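Local coordinates for halogenase PltM (Pseudomonas fluorescens, PDB 6BZN), which halogenates phenolic compounds with FAD as its cofactor, accepting chloride, bromide or iodide as the halide, at residues A36-G39 / A40-K44; D53-Q56 / H57-S61; I143-F146 / A147-A151. All blocks are in the same frame, centred on the assembly; numbering follows the deposited sequence.

Contact 1 (A36-G39 / A40-K44)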
ATOM      1  N   ALA A  36      -5.071   8.655 -12.324  1.00 11.65           N
ATOM      2  CA  ALA A  36      -4.952   8.212 -13.700  1.00 11.58           C
ATOM      3  C   ALA A  36      -5.796   6.971 -13.993  1.00 11.76           C
ATOM      4  O   ALA A  36      -6.477   6.915 -15.009  1.00 11.02           O
ATOM      5  CB  ALA A  36      -3.507   7.934 -14.042  1.00 11.83           C
ATOM      6  N   LEU A  37      -5.729   5.963 -13.129  1.00 11.78           N
ATOM      7  CA  LEU A  37      -6.521   4.754 -13.365  1.00 12.57           C
ATOM      8  C   LEU A  37      -8.019   5.010 -13.238  1.00 12.40           C
ATOM      9  O   LEU A  37      -8.804   4.478 -14.031  1.00 12.97           O
ATOM     10  CB  LEU A  37      -6.099   3.618 -12.439  1.00 13.53           C
ATOM     11  CG  LEU A  37      -4.680   3.116 -12.658  1.00 14.48           C
ATOM     12  CD1 LEU A  37      -4.409   2.001 -11.651  1.00 16.09           C
ATOM     13  CD2 LEU A  37      -4.446   2.628 -14.074  1.00 15.52           C
ATOM     14  N   THR A  38      -8.404   5.800 -12.239  1.00 11.94           N
ATOM     15  CA  THR A  38      -9.779   6.267 -12.106  1.00 11.87           C
ATOM     16  C   THR A  38     -10.242   6.966 -13.382  1.00 12.03           C
ATOM     17  O   THR A  38     -11.319   6.656 -13.912  1.00 12.17           O
ATOM     18  CB  THR A  38      -9.947   7.185 -10.884  1.00 11.46           C
ATOM     19  OG1 THR A  38      -9.481   6.493  -9.714  1.00 11.37           O
ATOM     20  CG2 THR A  38     -11.394   7.582 -10.709  1.00 11.41           C
ATOM     21  N   GLY A  39      -9.415   7.865 -13.901  1.00 12.18           N
ATOM     22  CA  GLY A  39      -9.781   8.612 -15.101  1.00 12.28           C
ATOM     23  C   GLY A  39      -9.888   7.716 -16.315  1.00 12.63           C
ATOM     24  O   GLY A  39     -10.783   7.895 -17.145  1.00 12.51           O
ATOM     25  N   ALA A  40      -8.986   6.741 -16.415  1.00 12.45           N
ATOM     26  CA  ALA A  40      -9.003   5.844 -17.543  1.00 12.74           C
ATOM     27  C   ALA A  40     -10.280   5.013 -17.580  1.00 12.87           C
ATOM     28  O   ALA A  40     -10.927   4.930 -18.617  1.00 13.58           O
ATOM     29  CB  ALA A  40      -7.795   4.942 -17.524  1.00 12.69           C
ATOM     30  N   VAL A  41     -10.647   4.408 -16.455  1.00 12.83           N
ATOM     31  CA  VAL A  41     -11.809   3.511 -16.432  1.00 13.14           C
ATOM     32  C   VAL A  41     -13.128   4.259 -16.658  1.00 13.69           C
ATOM     33  O   VAL A  41     -14.028   3.734 -17.327  1.00 13.82           O
ATOM     34  CB  VAL A  41     -11.885   2.604 -15.165  1.00 13.38           C
ATOM     35  CG1 VAL A  41     -10.635   1.750 -15.026  1.00 13.65           C
ATOM     36  CG2 VAL A  41     -12.117   3.392 -13.887  1.00 13.85           C
ATOM     37  N   LEU A  42     -13.225   5.477 -16.127  1.00 13.22           N
ATOM     38  CA  LEU A  42     -14.402   6.314 -16.334  1.00 13.43           C
ATOM     39  C   LEU A  42     -14.471   6.828 -17.777  1.00 13.42           C
ATOM     40  O   LEU A  42     -15.541   6.757 -18.390  1.00 13.57           O
ATOM     41  CB  LEU A  42     -14.432   7.469 -15.337  1.00 12.73           C
ATOM     42  CG  LEU A  42     -14.562   7.058 -13.871  1.00 12.74           C
ATOM     43  CD1 LEU A  42     -14.566   8.292 -12.999  1.00 12.90           C
ATOM     44  CD2 LEU A  42     -15.787   6.232 -13.562  1.00 12.72           C
ATOM     45  N   ALA A  43     -13.346   7.289 -18.328  1.00 13.86           N
ATOM     46  CA  ALA A  43     -13.317   7.771 -19.712  1.00 14.62           C
ATOM     47  C   ALA A  43     -13.643   6.629 -20.693  1.00 15.69           C
ATOM     48  O   ALA A  43     -14.441   6.790 -21.622  1.00 14.56           O
ATOM     49  CB  ALA A  43     -11.975   8.393 -20.050  1.00 14.63           C
ATOM     50  N   LYS A  44     -13.032   5.471 -20.464  1.00 16.53           N
ATOM     51  CA  LYS A  44     -13.333   4.265 -21.246  1.00 18.00           C
ATOM     52  C   LYS A  44     -14.832   3.947 -21.282  1.00 18.23           C
ATOM     53  O   LYS A  44     -15.367   3.550 -22.331  1.00 17.75           O
ATOM     54  CB  LYS A  44     -12.549   3.083 -20.684  1.00 19.00           C
ATOM     55  CG  LYS A  44     -12.942   1.703 -21.200  1.00 20.81           C
ATOM     56  CD  LYS A  44     -12.612   1.522 -22.666  1.00 22.91           C
ATOM     57  CE  LYS A  44     -13.241   0.231 -23.173  1.00 25.01           C
ATOM     58  NZ  LYS A  44     -12.402  -0.381 -24.228  1.00 27.08           N
TER
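With chi1 -55°, Thr38 OG1 lies beside the backbone N and the methyl CG2 anti to it, and Leu42, one helical turn on, sends CG to the side away from its carbonyl carbon (chi1 -64°), so the two side chains run side by side and Thr38 CG2 rests 4.0 Å from Leu42 CD1. The same rotation lets Thr38 OG1 hydrogen-bond with Ala34 O, which satisfies a buried hydroxyl without leaving the helix. Val41 straddles the preceding turn: CG1 lies 3.4 Å from Leu37 O, while CG2, in the crowded position between N and carbonyl carbon, lies 3.4 Å from Thr38 O. Regular backbone bonds tie the turns, among them Ala40 N to Ala36 O at 2.9 Å and Ala43 N to Gly39 O, also at 2.9 Å. Residue size follows the surroundings. Leu37, Val41, Leu42 and the methyl of Thr38 offer branched, apolar surface to helix 352-374, whereas Ala36 and Ala40 keep another flank low enough for helix 140-153 to come close. This is the helix of the beta-alpha-beta unit made with strands 24-29 and 49-52. FAD binding at Ile33 and Ala34, together with a GxGxxG-like sequence (Gly30, Gly32, Gly35) running from the loop into its first turn, is consistent with the Rossmann-type dinucleotide fold.

Contact 2 (D53-Q56 / H57-S61)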
ATOM      1  N   ASP A  53      -3.975  18.541 -11.716  1.00 15.76           N
ATOM      2  CA  ASP A  53      -2.869  18.337 -10.777  1.00 17.65           C
ATOM      3  C   ASP A  53      -2.034  19.601 -10.667  1.00 17.27           C
ATOM      4  O   ASP A  53      -1.715  20.218 -11.691  1.00 16.85           O
ATOM      5  CB  ASP A  53      -1.970  17.182 -11.242  1.00 19.16           C
ATOM      6  CG  ASP A  53      -1.143  16.568 -10.095  1.00 22.05           C
ATOM      7  OD1 ASP A  53      -0.810  17.281  -9.113  1.00 23.45           O
ATOM      8  OD2 ASP A  53      -0.832  15.354 -10.178  1.00 24.45           O
ATOM      9  N   SER A  54      -1.660  19.958  -9.441  1.00 17.96           N
ATOM     10  CA  SER A  54      -0.766  21.099  -9.214  1.00 19.69           C
ATOM     11  C   SER A  54       0.671  20.746  -9.575  1.00 20.89           C
ATOM     12  O   SER A  54       1.477  21.627  -9.881  1.00 21.61           O
ATOM     13  CB  SER A  54      -0.845  21.607  -7.773  1.00 20.14           C
ATOM     14  OG  SER A  54      -0.481  20.586  -6.864  1.00 20.84           O
ATOM     15  N   ALA A  55       0.995  19.456  -9.532  1.00 20.96           N
ATOM     16  CA  ALA A  55       2.325  18.987  -9.900  1.00 21.20           C
ATOM     17  C   ALA A  55       2.360  18.677 -11.396  1.00 20.55           C
ATOM     18  O   ALA A  55       1.365  18.859 -12.111  1.00 19.22           O
ATOM     19  CB  ALA A  55       2.669  17.751  -9.087  1.00 21.93           C
ATOM     20  N   GLN A  56       3.515  18.213 -11.863  1.00 20.14           N
ATOM     21  CA  GLN A  56       3.635  17.712 -13.220  1.00 20.26           C
ATOM     22  C   GLN A  56       4.507  16.469 -13.308  1.00 18.12           C
ATOM     23  O   GLN A  56       5.341  16.228 -12.451  1.00 18.74           O
ATOM     24  CB  GLN A  56       4.127  18.803 -14.171  1.00 23.10           C
ATOM     25  CG  GLN A  56       5.423  19.499 -13.814  1.00 26.82           C
ATOM     26  CD  GLN A  56       5.563  20.825 -14.560  1.00 29.87           C
ATOM     27  OE1 GLN A  56       5.109  20.961 -15.707  1.00 30.27           O
ATOM     28  NE2 GLN A  56       6.162  21.816 -13.905  1.00 31.50           N
ATOM     29  N   HIS A  57       4.276  15.670 -14.341  1.00 15.52           N
ATOM     30  CA  HIS A  57       5.097  14.493 -14.608  1.00 14.83           C
ATOM     31  C   HIS A  57       6.322  14.950 -15.404  1.00 14.54           C
ATOM     32  O   HIS A  57       6.221  15.906 -16.170  1.00 14.19           O
ATOM     33  CB  HIS A  57       4.318  13.443 -15.395  1.00 14.47           C
ATOM     34  CG  HIS A  57       3.209  12.820 -14.617  1.00 15.21           C
ATOM     35  ND1 HIS A  57       3.385  11.684 -13.857  1.00 16.15           N
ATOM     36  CD2 HIS A  57       1.921  13.193 -14.440  1.00 15.36           C
ATOM     37  CE1 HIS A  57       2.243  11.369 -13.271  1.00 16.07           C
ATOM     38  NE2 HIS A  57       1.344  12.275 -13.603  1.00 15.88           N
ATOM     39  N   PRO A  58       7.472  14.302 -15.238  1.00 13.64           N
ATOM     40  CA  PRO A  58       7.690  13.207 -14.311  1.00 13.83           C
ATOM     41  C   PRO A  58       7.882  13.704 -12.877  1.00 14.22           C
ATOM     42  O   PRO A  58       8.383  14.801 -12.657  1.00 13.78           O
ATOM     43  CB  PRO A  58       8.998  12.601 -14.819  1.00 13.96           C
ATOM     44  CG  PRO A  58       9.751  13.790 -15.284  1.00 13.63           C
ATOM     45  CD  PRO A  58       8.709  14.646 -15.964  1.00 14.01           C
ATOM     46  N   ARG A  59       7.493  12.895 -11.904  1.00 15.28           N
ATOM     47  CA  ARG A  59       7.831  13.217 -10.520  1.00 16.14           C
ATOM     48  C   ARG A  59       7.990  11.981  -9.658  1.00 15.20           C
ATOM     49  O   ARG A  59       7.400  10.948  -9.911  1.00 14.70           O
ATOM     50  CB  ARG A  59       6.800  14.182  -9.907  1.00 17.82           C
ATOM     51  CG  ARG A  59       5.504  13.565  -9.423  1.00 19.81           C
ATOM     52  CD  ARG A  59       4.633  12.973 -10.522  1.00 22.64           C
ATOM     53  NE  ARG A  59       3.278  12.780  -9.984  1.00 25.24           N
ATOM     54  CZ  ARG A  59       2.251  13.644 -10.090  1.00 28.55           C
ATOM     55  NH1 ARG A  59       2.347  14.780 -10.785  1.00 28.45           N
ATOM     56  NH2 ARG A  59       1.079  13.347  -9.519  1.00 28.33           N
ATOM     57  N   PHE A  60       8.759  12.152  -8.601  1.00 15.40           N
ATOM     58  CA  PHE A  60       9.073  11.095  -7.653  1.00 16.04           C
ATOM     59  C   PHE A  60       7.881  10.823  -6.739  1.00 16.61           C
ATOM     60  O   PHE A  60       7.119  11.728  -6.385  1.00 15.94           O
ATOM     61  CB  PHE A  60      10.313  11.531  -6.877  1.00 16.55           C
ATOM     62  CG  PHE A  60      10.556  10.796  -5.600  1.00 17.03           C
ATOM     63  CD1 PHE A  60      11.318   9.634  -5.583  1.00 17.23           C
ATOM     64  CD2 PHE A  60      10.094  11.318  -4.398  1.00 17.57           C
ATOM     65  CE1 PHE A  60      11.580   8.978  -4.392  1.00 17.76           C
ATOM     66  CE2 PHE A  60      10.349  10.668  -3.201  1.00 18.17           C
ATOM     67  CZ  PHE A  60      11.094   9.492  -3.199  1.00 18.23           C
ATOM     68  N   SER A  61       7.698   9.557  -6.393  1.00 16.37           N
ATOM     69  CA  SER A  61       6.760   9.179  -5.351  1.00 17.39           C
ATOM     70  C   SER A  61       7.232   7.862  -4.715  1.00 16.56           C
ATOM     71  O   SER A  61       7.889   7.075  -5.381  1.00 15.38           O
ATOM     72  CB  SER A  61       5.355   9.056  -5.953  1.00 18.51           C
ATOM     73  OG  SER A  61       4.466   8.441  -5.051  1.00 20.88           O
TER
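Arg59 folds back over the loop to reach Asp53. Arg59 CB starts 3.6 Å from Gln56 O, and because chi1 of 80° sets CG between the backbone N and the carbonyl carbon, CG and CD pass along that same carbonyl oxygen, CD at 3.8 Å. The chain bends at chi2, then carries the guanidinium past His57, whose NE2, hydrogen-bonded to Ser31 O, lies over the centre of one face. At the tip, Arg59 NH1 touches the methyl of Ala55, with Ala55 CB 3.4 Å away; a short apolar residue suits this place beside the flat cation. Both terminal nitrogens grip a single oxygen. Arg59 NH2 makes a short, fairly straight bond to Asp53 OD2 (2.8 Å, 163°), arriving on the syn side, while Arg59 NH1 reaches the same OD2 at 3.3 Å from above the carboxylate plane. The two planes stand 89° apart, so this salt bridge is not the flat, two-oxygen kind. Ser31 OG also hydrogen-bonds to OD2. The other oxygen, Asp53 OD1, accepts from Ala55 N at 2.9 Å and closes an Asx turn. Replacing Asp53 by an alanine removes the carboxylate, which is likely to leave the Arg59 guanidinium without its anionic mate and the Asx turn without its acceptor. Asp53, Arg59 and Ser61 all bind FAD in this protein, although no FAD is present here. Together the charge pairing and the turn imply that, without cofactor, the acid just after strand 49-52 and the arginine hold each other in the site, their charges probably largely balanced.

Contact 3 (I143-F146 / A147-A151)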
ATOM      1  N   ILE A 143       6.040   4.433 -13.702  1.00 11.50           N
ATOM      2  CA  ILE A 143       4.766   3.736 -13.607  1.00 11.50           C
ATOM      3  C   ILE A 143       3.605   4.724 -13.693  1.00 11.69           C
ATOM      4  O   ILE A 143       2.673   4.511 -14.474  1.00 11.30           O
ATOM      5  CB  ILE A 143       4.687   2.903 -12.298  1.00 11.34           C
ATOM      6  CG1 ILE A 143       5.714   1.763 -12.322  1.00 11.67           C
ATOM      7  CG2 ILE A 143       3.281   2.374 -12.036  1.00 11.49           C
ATOM      8  CD1 ILE A 143       5.466   0.679 -13.343  1.00 11.91           C
ATOM      9  N   ASP A 144       3.669   5.797 -12.909  1.00 11.63           N
ATOM     10  CA  ASP A 144       2.569   6.776 -12.858  1.00 12.43           C
ATOM     11  C   ASP A 144       2.419   7.546 -14.159  1.00 12.23           C
ATOM     12  O   ASP A 144       1.307   7.836 -14.569  1.00 12.40           O
ATOM     13  CB  ASP A 144       2.719   7.738 -11.668  1.00 13.25           C
ATOM     14  CG  ASP A 144       2.484   7.033 -10.318  1.00 14.68           C
ATOM     15  OD1 ASP A 144       2.585   5.786 -10.238  1.00 15.58           O
ATOM     16  OD2 ASP A 144       2.199   7.722  -9.326  1.00 18.04           O
ATOM     17  N   TYR A 145       3.531   7.862 -14.819  1.00 12.25           N
ATOM     18  CA  TYR A 145       3.455   8.599 -16.073  1.00 12.72           C
ATOM     19  C   TYR A 145       2.764   7.694 -17.111  1.00 12.30           C
ATOM     20  O   TYR A 145       1.851   8.129 -17.809  1.00 12.10           O
ATOM     21  CB  TYR A 145       4.831   9.052 -16.568  1.00 13.12           C
ATOM     22  CG  TYR A 145       4.843  10.290 -17.475  1.00 14.08           C
ATOM     23  CD1 TYR A 145       3.662  10.904 -17.919  1.00 14.48           C
ATOM     24  CD2 TYR A 145       6.054  10.838 -17.902  1.00 14.41           C
ATOM     25  CE1 TYR A 145       3.686  12.032 -18.734  1.00 14.73           C
ATOM     26  CE2 TYR A 145       6.082  11.959 -18.730  1.00 15.22           C
ATOM     27  CZ  TYR A 145       4.894  12.553 -19.138  1.00 15.21           C
ATOM     28  OH  TYR A 145       4.897  13.675 -19.946  1.00 16.38           O
ATOM     29  N   PHE A 146       3.164   6.422 -17.154  1.00 11.57           N
ATOM     30  CA  PHE A 146       2.504   5.419 -18.011  1.00 11.51           C
ATOM     31  C   PHE A 146       1.001   5.318 -17.732  1.00 11.37           C
ATOM     32  O   PHE A 146       0.204   5.285 -18.659  1.00 11.07           O
ATOM     33  CB  PHE A 146       3.184   4.058 -17.839  1.00 11.71           C
ATOM     34  CG  PHE A 146       2.629   2.978 -18.710  1.00 12.23           C
ATOM     35  CD1 PHE A 146       1.599   2.155 -18.249  1.00 12.59           C
ATOM     36  CD2 PHE A 146       3.141   2.759 -19.976  1.00 12.71           C
ATOM     37  CE1 PHE A 146       1.094   1.137 -19.048  1.00 13.06           C
ATOM     38  CE2 PHE A 146       2.629   1.757 -20.785  1.00 13.11           C
ATOM     39  CZ  PHE A 146       1.614   0.937 -20.318  1.00 13.44           C
ATOM     40  N   ALA A 147       0.628   5.283 -16.455  1.00 11.62           N
ATOM     41  CA  ALA A 147      -0.775   5.259 -16.059  1.00 12.04           C
ATOM     42  C   ALA A 147      -1.530   6.475 -16.590  1.00 12.42           C
ATOM     43  O   ALA A 147      -2.629   6.324 -17.152  1.00 12.40           O
ATOM     44  CB  ALA A 147      -0.908   5.177 -14.538  1.00 12.02           C
ATOM     45  N   LEU A 148      -0.953   7.666 -16.453  1.00 12.43           N
ATOM     46  CA  LEU A 148      -1.606   8.851 -17.019  1.00 12.65           C
ATOM     47  C   LEU A 148      -1.780   8.707 -18.530  1.00 12.86           C
ATOM     48  O   LEU A 148      -2.801   9.109 -19.081  1.00 13.42           O
ATOM     49  CB  LEU A 148      -0.832  10.126 -16.714  1.00 13.17           C
ATOM     50  CG  LEU A 148      -1.483  11.422 -17.221  1.00 13.30           C
ATOM     51  CD1 LEU A 148      -2.886  11.615 -16.650  1.00 13.92           C
ATOM     52  CD2 LEU A 148      -0.616  12.603 -16.845  1.00 14.10           C
ATOM     53  N   MET A 149      -0.781   8.158 -19.203  1.00 13.12           N
ATOM     54  CA  MET A 149      -0.898   7.940 -20.642  1.00 13.42           C
ATOM     55  C   MET A 149      -2.082   7.020 -20.973  1.00 13.17           C
ATOM     56  O   MET A 149      -2.783   7.257 -21.963  1.00 13.34           O
ATOM     57  CB  MET A 149       0.391   7.410 -21.242  1.00 14.39           C
ATOM     58  CG  MET A 149       1.554   8.379 -21.161  1.00 15.39           C
ATOM     59  SD  MET A 149       3.086   7.540 -21.633  1.00 17.54           S
ATOM     60  CE  MET A 149       4.306   8.692 -20.990  1.00 18.04           C
ATOM     61  N   ILE A 150      -2.342   6.011 -20.139  1.00 12.36           N
ATOM     62  CA  ILE A 150      -3.541   5.170 -20.331  1.00 12.77           C
ATOM     63  C   ILE A 150      -4.798   6.048 -20.352  1.00 12.39           C
ATOM     64  O   ILE A 150      -5.625   5.940 -21.259  1.00 12.40           O
ATOM     65  CB  ILE A 150      -3.730   4.089 -19.240  1.00 12.51           C
ATOM     66  CG1 ILE A 150      -2.513   3.155 -19.189  1.00 12.98           C
ATOM     67  CG2 ILE A 150      -5.002   3.287 -19.532  1.00 12.85           C
ATOM     68  CD1 ILE A 150      -2.563   2.082 -18.121  1.00 13.23           C
ATOM     69  N   ALA A 151      -4.937   6.899 -19.338  1.00 12.31           N
ATOM     70  CA  ALA A 151      -6.108   7.772 -19.222  1.00 12.25           C
ATOM     71  C   ALA A 151      -6.264   8.700 -20.424  1.00 12.80           C
ATOM     72  O   ALA A 151      -7.367   8.848 -20.971  1.00 12.44           O
ATOM     73  CB  ALA A 151      -6.027   8.593 -17.960  1.00 12.06           C
TER
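Leu148 N donates to Asp144 O at 2.9 Å with an N-H...O angle of 164°, a bond matched in length by that from Ala147 N to Ile143 O. Met149 N to Tyr145 O and Ile150 N to Phe146 O continue the alpha-helical pattern, which puts residues four apart on the same flank of the helix. Met149 uses this spacing: its chain, extended beyond CG, reaches out across Tyr145 and sets CE above one face of the ring, 3.9 Å from the centroid and only 12° off the ring normal. This is a CH-pi contact, and the sulfur, SD, stands farther off above the same face in a Met-aromatic arrangement. An unbranched, flexible methionine is well suited to lie over a ring in this way. The imidazole of His57 meets the opposite face of Tyr145, the planes nearly parallel. On another flank Phe146 and Ile150 cross obliquely, with Phe146 CE1 3.9 Å from Ile150 CD1. Phe146 CG, anti to the backbone N (chi1 -177°), carries the ring out from the helix, and the CG1-CD1 arm of Ile150, one turn on, reaches its CE1 corner. The buried carboxylate of Asp144 is satisfied by a salt bridge from OD1 to Arg140 NE and by a weak hydrogen bond between OD2 and Ile33 N. Along the chain helix 140-153 follows strand 134-138 and leads to strand 157-159, an outermost strand of the parallel sheet. Ile143 and the small Ala147 face helix 33-44, while Phe146 and Ile150 touch helix 84-88 at Glu85, and Ile150 also meets Ala40 of helix 33-44.

Contacts 1, 2 and 3 follow one another along the chain: the first lies on helix 33-44, the second in the loop after strand 49-52, the third on helix 140-153. Contact 3 stands between the others, its centre about 10 Å from that of contact 1 and about 12 Å from that of contact 2, whereas contacts 1 and 2, with centres about 18 Å apart, do not touch. Leu148 links the set, its backbone N 3.5 Å from Ala36 CB and its CD2 3.5 Å from His57 CD2. Helix 140-153 thus packs against both the beta-alpha-beta helix and the loop, bringing together FAD-binding residues from distant parts of the sequence.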